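Long-range contacts in arginase (Medicago truncatula, PDB 6VSS), which hydrolyses L-arginine to urea and L-ornithine, and agmatine to urea and putrescine, with two manganese ions in each subunit of a homohexamer: residues Phe77-Ile88 with Val311-Thr319; Leu298-Asp309 with Arg333-Lys341. All coordinates share one frame; numbering follows the deposited sequence.

From the N terminus, the chain first reaches 77-88, a loop and 3-10 turn that runs into helix 84-92. Contact 1 closes a loop of 222 intervening residues by bringing back against it 311-319, which begins at the last residue of strand 305-311 and continues as loop. Contact 2 closes a far shorter one, 23 residues, between 298-309 and 333-341. The order along the chain is 77-88, 298-309, 311-319, 333-341, so the two contacts cross instead of nesting. Their centres lie about 23 Å apart, on opposite sides of the chain's centre. Strand 305-311 connects them: contact 2 packs helix 323-339 along its first part, and contact 1 receives the loop at its C-terminal end, near the manganese site.

Contact 1: residues Phe77-Ile88 with Val311-Thr319; sequences FHEGSAFAPPRI and VEYNPQRDT
A84 CB and I88 CG1 each lie 3.8 Å from Y313 CD2, while R87 CB reaches the edge of the same ring. In one of its two modelled conformers, the R87 chain, bent at chi2 and chi3 (-70° and -81°), curls back to lay one face of its guanidinium over P315, with R87 NH2 3.7 Å from P315 CB. P315 CG also packs on F83 CB. At the other end, H78 meets three side chains: R317 CD makes a CH-pi contact over one face, 4.2 Å from the H78 ring centroid; Q316 OE1 lies at the ring edge, 3.3 Å from H78 CE1; and N314 ND2 approaches obliquely. A CA-H...O contact joins S81 CA to Y313 O at 3.0 Å.

Further out, G80 N donates to H78 ND1 in the ring plane, which would help to hold the imidazole's rotation, and S282 OG accepts from N314 ND2. Y313 OH donates to the anti lone pair of D318 OD2, 2.6 Å away. E312, inferred to bind substrate, bonds H160 N. The contact thus seats the loop after strand 305-311 against the start of helix 84-92, with helix 323-339 touching Y313 and I88, and Q316 packing on R87 of a neighbouring subunit and weakly hydrogen-bonding its E90.

Contact 2: residues Leu298-Asp309 with Arg333-Lys341; sequences LQNLQGDIVGGD and RELAAKMSK
K338 makes the main polar link to the end of helix 291-300. K338 NZ donates to Q299 O at 3.0 Å, from well above that carbonyl plane, and to L301 O at 2.9 Å, in plane and on a lone pair. Bends at chi2 and chi3 (-71° and -73°) carry the lysine chain past L298 O to reach them.

The ionic contact is a salt bridge between D304 OD1 and K341 NZ at 3.0 Å, the two side chains crossing at about a right angle; R152 NH1 also pairs with D304 OD1. Beside it, a water donates to I305 O and M339 O, linking strand to helix end.

Apolar packing fills the middle. I305 CD1 lies 3.8 Å from K338 CB, and I305 CG2 3.9 Å from M339 SD, which also sits 3.7 Å from G307 CA. L335 CD2 rests 4.1 Å from G308 CA. The axes of the short segments, strand 305-309 and helix 333-339, run nearly antiparallel, at 158° and 9.1 Å apart, as expected of a beta-alpha layer.

Chemically, a largely apolar strand-helix interface is edged by two lysines: K338 answers carbonyls in and just after the last turn of helix 291-300, which probably stabilise its positive charge, and K341 a carboxylate.

Contact 1: residues Phe77-Ile88 with Val311-Thr319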
loop_
_atom_site.group_PDB
_atom_site.type_symbol
_atom_site.label_atom_id
_atom_site.label_comp_id
_atom_site.label_asym_id
_atom_site.label_seq_id
_atom_site.Cartn_x
_atom_site.Cartn_y
_atom_site.Cartn_z
ATOM N N PHE B 77 18.525 -11.759 -6.450
ATOM C CA PHE B 77 18.079 -10.662 -5.545
ATOM C C PHE B 77 16.889 -11.126 -4.708
ATOM O O PHE B 77 16.916 -10.867 -3.524
ATOM C CB PHE B 77 17.810 -9.408 -6.383
ATOM C CG PHE B 77 17.112 -8.256 -5.702
ATOM C CD1 PHE B 77 17.770 -7.492 -4.747
ATOM C CD2 PHE B 77 15.798 -7.928 -6.029
ATOM C CE1 PHE B 77 17.114 -6.437 -4.125
ATOM C CE2 PHE B 77 15.152 -6.876 -5.404
ATOM C CZ PHE B 77 15.812 -6.125 -4.468
ATOM N N HIS B 78 15.852 -11.708 -5.311
ATOM C CA HIS B 78 14.585 -12.039 -4.612
ATOM C C HIS B 78 13.977 -13.327 -5.193
ATOM O O HIS B 78 13.860 -13.446 -6.447
ATOM C CB HIS B 78 13.676 -10.792 -4.636
ATOM C CG HIS B 78 12.573 -10.885 -3.652
ATOM N ND1 HIS B 78 11.631 -11.890 -3.721
ATOM C CD2 HIS B 78 12.280 -10.144 -2.545
ATOM C CE1 HIS B 78 10.784 -11.746 -2.711
ATOM N NE2 HIS B 78 11.160 -10.688 -1.969
ATOM N N GLU B 79 13.622 -14.274 -4.335
ATOM C CA GLU B 79 13.144 -15.621 -4.751
ATOM C C GLU B 79 11.612 -15.738 -4.832
ATOM O O GLU B 79 11.142 -16.824 -5.047
ATOM C CB GLU B 79 13.683 -16.644 -3.752
ATOM C CG GLU B 79 15.202 -16.642 -3.644
ATOM C CD GLU B 79 15.848 -17.757 -2.840
ATOM O OE1 GLU B 79 15.169 -18.682 -2.446
ATOM O OE2 GLU B 79 17.024 -17.665 -2.603
ATOM N N GLY B 80 10.885 -14.640 -4.673
ATOM C CA GLY B 80 9.412 -14.601 -4.695
ATOM C C GLY B 80 8.769 -15.209 -5.932
ATOM O O GLY B 80 7.602 -15.666 -5.840
ATOM N N SER B 81 9.417 -15.199 -7.101
ATOM C CA SER B 81 8.768 -15.805 -8.303
ATOM C C SER B 81 8.478 -17.297 -8.040
ATOM O O SER B 81 7.652 -17.819 -8.733
ATOM C CB SER B 81 9.544 -15.590 -9.575
ATOM O OG SER B 81 10.793 -16.291 -9.504
ATOM N N ALA B 82 9.023 -17.947 -7.000
ATOM C CA ALA B 82 8.680 -19.353 -6.660
ATOM C C ALA B 82 7.171 -19.486 -6.384
ATOM O O ALA B 82 6.602 -20.537 -6.660
ATOM C CB ALA B 82 9.525 -19.813 -5.494
ATOM N N PHE B 83 6.495 -18.394 -5.997
ATOM C CA PHE B 83 5.090 -18.438 -5.556
ATOM C C PHE B 83 4.187 -18.129 -6.738
ATOM O O PHE B 83 2.953 -18.169 -6.576
ATOM C CB PHE B 83 4.847 -17.470 -4.386
ATOM C CG PHE B 83 5.703 -17.750 -3.179
ATOM C CD1 PHE B 83 5.575 -18.927 -2.473
ATOM C CD2 PHE B 83 6.696 -16.875 -2.784
ATOM C CE1 PHE B 83 6.404 -19.210 -1.395
ATOM C CE2 PHE B 83 7.477 -17.122 -1.658
ATOM C CZ PHE B 83 7.349 -18.299 -0.988
ATOM N N ALA B 84 4.771 -17.790 -7.888
ATOM C CA ALA B 84 4.017 -17.262 -9.040
ATOM C C ALA B 84 2.977 -18.227 -9.635
ATOM O O ALA B 84 1.857 -17.805 -9.947
ATOM C CB ALA B 84 4.987 -16.737 -10.057
ATOM N N PRO B 85 3.261 -19.511 -9.959
ATOM C CA PRO B 85 2.343 -20.228 -10.832
ATOM C C PRO B 85 0.877 -20.263 -10.356
ATOM O O PRO B 85 0.011 -19.959 -11.166
ATOM C CB PRO B 85 3.023 -21.585 -11.012
ATOM C CG PRO B 85 4.493 -21.299 -10.826
ATOM C CD PRO B 85 4.499 -20.259 -9.721
ATOM N N PRO B 86 0.532 -20.614 -9.088
ATOM C CA PRO B 86 -0.859 -20.685 -8.624
ATOM C C PRO B 86 -1.558 -19.322 -8.670
ATOM O O PRO B 86 -2.751 -19.284 -8.942
ATOM C CB PRO B 86 -0.770 -21.117 -7.145
ATOM C CG PRO B 86 0.556 -21.843 -7.088
ATOM C CD PRO B 86 1.448 -21.067 -8.046
ATOM N N ARG B 87 -0.799 -18.249 -8.485
ATOM C CA ARG B 87 -1.330 -16.854 -8.576
ATOM C C ARG B 87 -1.681 -16.568 -10.040
ATOM O O ARG B 87 -2.723 -16.021 -10.276
ATOM C CB ARG B 87 -0.345 -15.844 -7.973
ATOM C CG ARG B 87 -0.290 -15.904 -6.455
ATOM C CD ARG B 87 -1.566 -15.369 -5.827
ATOM N NE ARG B 87 -1.547 -13.904 -5.769
ATOM C CZ ARG B 87 -0.846 -13.219 -4.848
ATOM N NH1 ARG B 87 -0.864 -11.893 -4.828
ATOM N NH2 ARG B 87 -0.126 -13.877 -3.946
ATOM N N ILE B 88 -0.836 -17.011 -10.963
ATOM C CA ILE B 88 -1.136 -16.813 -12.417
ATOM C C ILE B 88 -2.374 -17.631 -12.808
ATOM O O ILE B 88 -3.307 -17.028 -13.375
ATOM C CB ILE B 88 0.074 -17.128 -13.295
ATOM C CG1 ILE B 88 1.261 -16.219 -12.987
ATOM C CG2 ILE B 88 -0.291 -17.042 -14.771
ATOM C CD1 ILE B 88 2.561 -16.815 -13.545
ATOM N N VAL B 311 7.858 -16.106 -17.036
ATOM C CA VAL B 311 8.768 -16.180 -15.871
ATOM C C VAL B 311 8.891 -14.834 -15.174
ATOM O O VAL B 311 8.537 -13.844 -15.802
ATOM C CB VAL B 311 10.134 -16.708 -16.299
ATOM C CG1 VAL B 311 9.946 -18.096 -16.910
ATOM C CG2 VAL B 311 10.864 -15.797 -17.257
ATOM N N GLU B 312 9.323 -14.914 -13.906
ATOM C CA GLU B 312 9.829 -13.811 -13.094
ATOM C C GLU B 312 8.632 -12.951 -12.619
ATOM O O GLU B 312 8.895 -11.937 -11.949
ATOM C CB GLU B 312 10.845 -12.973 -13.892
ATOM C CG GLU B 312 12.204 -13.631 -14.129
ATOM C CD GLU B 312 13.195 -13.733 -12.987
ATOM O OE1 GLU B 312 14.080 -14.648 -13.053
ATOM O OE2 GLU B 312 13.064 -12.977 -12.012
ATOM N N TYR B 313 7.362 -13.387 -12.753
ATOM C CA TYR B 313 6.289 -12.781 -11.921
ATOM C C TYR B 313 6.649 -13.093 -10.448
ATOM O O TYR B 313 6.881 -14.258 -10.123
ATOM C CB TYR B 313 4.865 -13.251 -12.242
ATOM C CG TYR B 313 3.854 -12.776 -11.229
ATOM C CD1 TYR B 313 3.852 -11.466 -10.777
ATOM C CD2 TYR B 313 2.882 -13.624 -10.706
ATOM C CE1 TYR B 313 2.913 -11.018 -9.852
ATOM C CE2 TYR B 313 1.974 -13.201 -9.743
ATOM C CZ TYR B 313 1.963 -11.884 -9.338
ATOM O OH TYR B 313 1.015 -11.433 -8.435
ATOM N N ASN B 314 6.688 -12.054 -9.598
ATOM C CA ASN B 314 6.994 -12.145 -8.147
ATOM C C ASN B 314 5.804 -11.564 -7.398
ATOM O O ASN B 314 5.708 -10.358 -7.174
ATOM C CB ASN B 314 8.312 -11.400 -7.884
ATOM C CG ASN B 314 8.793 -11.569 -6.456
ATOM O OD1 ASN B 314 7.989 -11.901 -5.585
ATOM N ND2 ASN B 314 10.092 -11.354 -6.223
ATOM N N PRO B 315 4.880 -12.402 -6.910
ATOM C CA PRO B 315 3.721 -11.907 -6.183
ATOM C C PRO B 315 4.044 -11.201 -4.857
ATOM O O PRO B 315 3.293 -10.385 -4.438
ATOM C CB PRO B 315 2.871 -13.161 -5.907
ATOM C CG PRO B 315 3.685 -14.343 -6.308
ATOM C CD PRO B 315 4.902 -13.859 -7.053
ATOM N N GLN B 316 5.191 -11.477 -4.258
ATOM C CA GLN B 316 5.663 -10.750 -3.047
ATOM C C GLN B 316 6.022 -9.315 -3.394
ATOM O O GLN B 316 6.192 -8.612 -2.463
ATOM C CB GLN B 316 6.931 -11.339 -2.431
ATOM C CG GLN B 316 6.670 -12.701 -1.831
ATOM C CD GLN B 316 7.826 -13.316 -1.084
ATOM O OE1 GLN B 316 8.656 -13.986 -1.674
ATOM N NE2 GLN B 316 7.816 -13.204 0.240
ATOM N N ARG B 317 6.205 -8.951 -4.652
ATOM C CA ARG B 317 6.561 -7.545 -4.958
ATOM C C ARG B 317 5.437 -6.876 -5.750
ATOM O O ARG B 317 5.643 -5.777 -6.226
ATOM C CB ARG B 317 7.916 -7.474 -5.652
ATOM C CG ARG B 317 8.996 -8.221 -4.891
ATOM C CD ARG B 317 10.335 -7.565 -4.745
ATOM N NE ARG B 317 10.659 -6.849 -5.944
ATOM C CZ ARG B 317 11.233 -5.669 -5.971
ATOM N NH1 ARG B 317 11.578 -5.064 -4.851
ATOM N NH2 ARG B 317 11.482 -5.104 -7.125
ATOM N N ASP B 318 4.286 -7.534 -5.837
ATOM C CA ASP B 318 3.123 -7.023 -6.601
ATOM C C ASP B 318 2.382 -5.958 -5.779
ATOM O O ASP B 318 2.643 -5.814 -4.599
ATOM C CB ASP B 318 2.197 -8.172 -6.996
ATOM C CG ASP B 318 1.339 -7.935 -8.228
ATOM O OD1 ASP B 318 1.291 -6.810 -8.690
ATOM O OD2 ASP B 318 0.716 -8.857 -8.667
ATOM N N THR B 319 1.428 -5.272 -6.392
ATOM C CA THR B 319 0.604 -4.307 -5.631
ATOM C C THR B 319 -0.476 -5.077 -4.858
ATOM O O THR B 319 -0.708 -6.258 -5.110
ATOM C CB THR B 319 -0.003 -3.219 -6.514
ATOM O OG1 THR B 319 -0.667 -3.903 -7.558
ATOM C CG2 THR B 319 1.008 -2.294 -7.141
HETATM O O HOH W 1 14.154 -13.492 -9.690
#

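Contact 2: residues Leu298-Asp309 with Arg333-Lys341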
loop_
_atom_site.group_PDB
_atom_site.type_symbol
_atom_site.label_atom_id
_atom_site.label_comp_id
_atom_site.label_asym_id
_atom_site.label_seq_id
_atom_site.Cartn_x
_atom_site.Cartn_y
_atom_site.Cartn_z
ATOM N N LEU B 298 3.653 -10.492 -30.867
ATOM C CA LEU B 298 3.225 -11.894 -30.668
ATOM C C LEU B 298 2.089 -12.196 -31.641
ATOM O O LEU B 298 2.090 -13.291 -32.283
ATOM C CB LEU B 298 2.819 -12.028 -29.197
ATOM C CG LEU B 298 2.672 -13.435 -28.668
ATOM C CD1 LEU B 298 3.910 -14.278 -28.960
ATOM C CD2 LEU B 298 2.391 -13.365 -27.188
ATOM N N GLN B 299 1.199 -11.217 -31.807
ATOM C CA GLN B 299 0.046 -11.294 -32.721
ATOM C C GLN B 299 0.580 -11.403 -34.147
ATOM O O GLN B 299 0.022 -12.165 -34.925
ATOM C CB GLN B 299 -0.926 -10.126 -32.460
ATOM C CG GLN B 299 -1.677 -10.308 -31.134
ATOM C CD GLN B 299 -2.585 -9.169 -30.705
ATOM O OE1 GLN B 299 -2.553 -8.075 -31.275
ATOM N NE2 GLN B 299 -3.413 -9.415 -29.693
ATOM N N ASN B 300 1.689 -10.767 -34.458
ATOM C CA ASN B 300 2.238 -10.729 -35.829
ATOM C C ASN B 300 3.178 -11.917 -36.068
ATOM O O ASN B 300 3.445 -12.197 -37.209
ATOM C CB ASN B 300 2.936 -9.393 -36.086
ATOM C CG ASN B 300 1.970 -8.288 -36.464
ATOM O OD1 ASN B 300 1.348 -8.345 -37.525
ATOM N ND2 ASN B 300 1.842 -7.278 -35.628
ATOM N N LEU B 301 3.616 -12.638 -35.043
ATOM C CA LEU B 301 4.724 -13.630 -35.193
ATOM C C LEU B 301 4.276 -14.807 -36.060
ATOM O O LEU B 301 3.203 -15.322 -35.810
ATOM C CB LEU B 301 5.162 -14.164 -33.830
ATOM C CG LEU B 301 6.177 -15.303 -33.891
ATOM C CD1 LEU B 301 7.530 -14.766 -34.283
ATOM C CD2 LEU B 301 6.272 -16.021 -32.550
ATOM N N GLN B 302 5.110 -15.206 -37.023
ATOM C CA GLN B 302 4.926 -16.422 -37.844
ATOM C C GLN B 302 5.926 -17.480 -37.392
ATOM O O GLN B 302 7.079 -17.163 -37.071
ATOM C CB GLN B 302 5.085 -16.069 -39.335
ATOM C CG GLN B 302 4.016 -15.073 -39.772
ATOM C CD GLN B 302 4.037 -14.632 -41.210
ATOM O OE1 GLN B 302 5.073 -14.300 -41.781
ATOM N NE2 GLN B 302 2.852 -14.583 -41.782
ATOM N N GLY B 303 5.503 -18.719 -37.449
ATOM C CA GLY B 303 6.312 -19.877 -37.050
ATOM C C GLY B 303 5.454 -20.846 -36.262
ATOM O O GLY B 303 4.403 -20.468 -35.694
ATOM N N ASP B 304 5.866 -22.095 -36.271
ATOM C CA ASP B 304 5.233 -23.169 -35.494
ATOM C C ASP B 304 5.733 -23.029 -34.057
ATOM O O ASP B 304 6.850 -23.489 -33.770
ATOM C CB ASP B 304 5.606 -24.490 -36.171
ATOM C CG ASP B 304 5.012 -25.682 -35.489
ATOM O OD1 ASP B 304 4.021 -25.465 -34.768
ATOM O OD2 ASP B 304 5.611 -26.792 -35.627
ATOM N N ILE B 305 4.923 -22.446 -33.171
ATOM C CA ILE B 305 5.206 -22.381 -31.708
ATOM C C ILE B 305 5.024 -23.765 -31.063
ATOM O O ILE B 305 3.875 -24.299 -30.980
ATOM C CB ILE B 305 4.383 -21.287 -31.018
ATOM C CG1 ILE B 305 4.504 -19.965 -31.771
ATOM C CG2 ILE B 305 4.826 -21.151 -29.571
ATOM C CD1 ILE B 305 3.442 -18.976 -31.401
ATOM N N VAL B 306 6.155 -24.309 -30.604
ATOM C CA VAL B 306 6.271 -25.661 -29.986
ATOM C C VAL B 306 6.323 -25.583 -28.451
ATOM O O VAL B 306 5.997 -26.572 -27.765
ATOM C CB VAL B 306 7.460 -26.440 -30.564
ATOM C CG1 VAL B 306 7.295 -26.538 -32.055
ATOM C CG2 VAL B 306 8.799 -25.837 -30.234
ATOM N N GLY B 307 6.718 -24.449 -27.883
ATOM C CA GLY B 307 6.652 -24.264 -26.431
ATOM C C GLY B 307 6.801 -22.815 -26.054
ATOM O O GLY B 307 7.134 -22.002 -26.910
ATOM N N GLY B 308 6.697 -22.528 -24.757
ATOM C CA GLY B 308 6.828 -21.153 -24.284
ATOM C C GLY B 308 6.866 -21.107 -22.777
ATOM O O GLY B 308 6.642 -22.112 -22.127
ATOM N N ASP B 309 7.190 -19.953 -22.237
ATOM C CA ASP B 309 7.221 -19.782 -20.773
ATOM C C ASP B 309 6.887 -18.328 -20.438
ATOM O O ASP B 309 6.971 -17.414 -21.302
ATOM C CB ASP B 309 8.507 -20.356 -20.187
ATOM C CG ASP B 309 9.739 -19.616 -20.613
ATOM O OD1 ASP B 309 9.740 -18.367 -20.437
ATOM O OD2 ASP B 309 10.713 -20.297 -21.054
ATOM N N ARG B 333 -2.474 -16.034 -21.582
ATOM C CA ARG B 333 -3.687 -16.214 -22.422
ATOM C C ARG B 333 -3.335 -15.937 -23.887
ATOM O O ARG B 333 -3.715 -16.711 -24.752
ATOM C CB ARG B 333 -4.829 -15.316 -21.950
ATOM C CG ARG B 333 -5.527 -15.865 -20.714
ATOM C CD ARG B 333 -6.168 -14.784 -19.855
ATOM N NE ARG B 333 -7.180 -14.057 -20.606
ATOM C CZ ARG B 333 -8.431 -13.834 -20.230
ATOM N NH1 ARG B 333 -8.897 -14.310 -19.092
ATOM N NH2 ARG B 333 -9.254 -13.225 -21.066
ATOM N N GLU B 334 -2.580 -14.898 -24.167
ATOM C CA GLU B 334 -2.324 -14.527 -25.549
ATOM C C GLU B 334 -1.264 -15.480 -26.119
ATOM O O GLU B 334 -1.347 -15.795 -27.292
ATOM C CB GLU B 334 -2.000 -13.059 -25.544
ATOM C CG GLU B 334 -3.153 -12.206 -25.040
ATOM C CD GLU B 334 -4.382 -12.200 -25.940
ATOM O OE1 GLU B 334 -4.232 -12.226 -27.178
ATOM O OE2 GLU B 334 -5.481 -12.205 -25.392
ATOM N N LEU B 335 -0.301 -15.936 -25.323
ATOM C CA LEU B 335 0.660 -16.974 -25.778
ATOM C C LEU B 335 -0.098 -18.256 -26.108
ATOM O O LEU B 335 0.184 -18.827 -27.182
ATOM C CB LEU B 335 1.762 -17.198 -24.733
ATOM C CG LEU B 335 2.764 -18.339 -25.029
ATOM C CD1 LEU B 335 3.291 -18.267 -26.438
ATOM C CD2 LEU B 335 3.947 -18.275 -24.062
ATOM N N ALA B 336 -0.995 -18.733 -25.218
ATOM C CA ALA B 336 -1.841 -19.925 -25.468
ATOM C C ALA B 336 -2.649 -19.760 -26.781
ATOM O O ALA B 336 -2.681 -20.702 -27.563
ATOM C CB ALA B 336 -2.741 -20.241 -24.300
ATOM N N ALA B 337 -3.294 -18.606 -26.995
ATOM C CA ALA B 337 -4.085 -18.272 -28.198
ATOM C C ALA B 337 -3.233 -18.481 -29.457
ATOM O O ALA B 337 -3.784 -18.940 -30.483
ATOM C CB ALA B 337 -4.634 -16.859 -28.103
ATOM N N LYS B 338 -1.959 -18.110 -29.436
ATOM C CA LYS B 338 -1.048 -18.336 -30.573
ATOM C C LYS B 338 -0.579 -19.794 -30.648
ATOM O O LYS B 338 -0.369 -20.301 -31.764
ATOM C CB LYS B 338 0.166 -17.408 -30.454
ATOM C CG LYS B 338 -0.142 -15.958 -30.808
ATOM C CD LYS B 338 -0.386 -15.745 -32.297
ATOM C CE LYS B 338 0.888 -15.837 -33.111
ATOM N NZ LYS B 338 0.776 -14.984 -34.321
ATOM N N MET B 339 -0.261 -20.432 -29.533
ATOM C CA MET B 339 0.382 -21.759 -29.620
ATOM C C MET B 339 -0.703 -22.838 -29.873
ATOM O O MET B 339 -0.447 -23.839 -30.554
ATOM C CB MET B 339 1.173 -22.047 -28.341
ATOM C CG MET B 339 1.672 -23.464 -28.291
ATOM S SD MET B 339 3.032 -23.658 -27.147
ATOM C CE MET B 339 2.193 -23.698 -25.583
ATOM N N SER B 340 -1.902 -22.647 -29.336
ATOM C CA SER B 340 -3.051 -23.540 -29.571
ATOM C C SER B 340 -3.543 -23.421 -31.010
ATOM O O SER B 340 -3.508 -22.347 -31.591
ATOM C CB SER B 340 -4.130 -23.311 -28.576
ATOM O OG SER B 340 -3.673 -23.750 -27.303
ATOM N N LYS B 341 -4.081 -24.517 -31.508
ATOM C CA LYS B 341 -4.294 -24.747 -32.961
ATOM C C LYS B 341 -5.233 -25.939 -33.116
ATOM O O LYS B 341 -5.344 -26.754 -32.181
ATOM C CB LYS B 341 -2.962 -25.097 -33.631
ATOM C CG LYS B 341 -2.270 -23.990 -34.360
ATOM C CD LYS B 341 -0.812 -24.254 -34.511
ATOM C CE LYS B 341 -0.431 -25.660 -34.918
ATOM N NZ LYS B 341 1.046 -25.756 -34.948
ATOM O OXT LYS B 341 -5.799 -25.969 -34.203
HETATM O O HOH W 2 1.683 -23.992 -32.266
#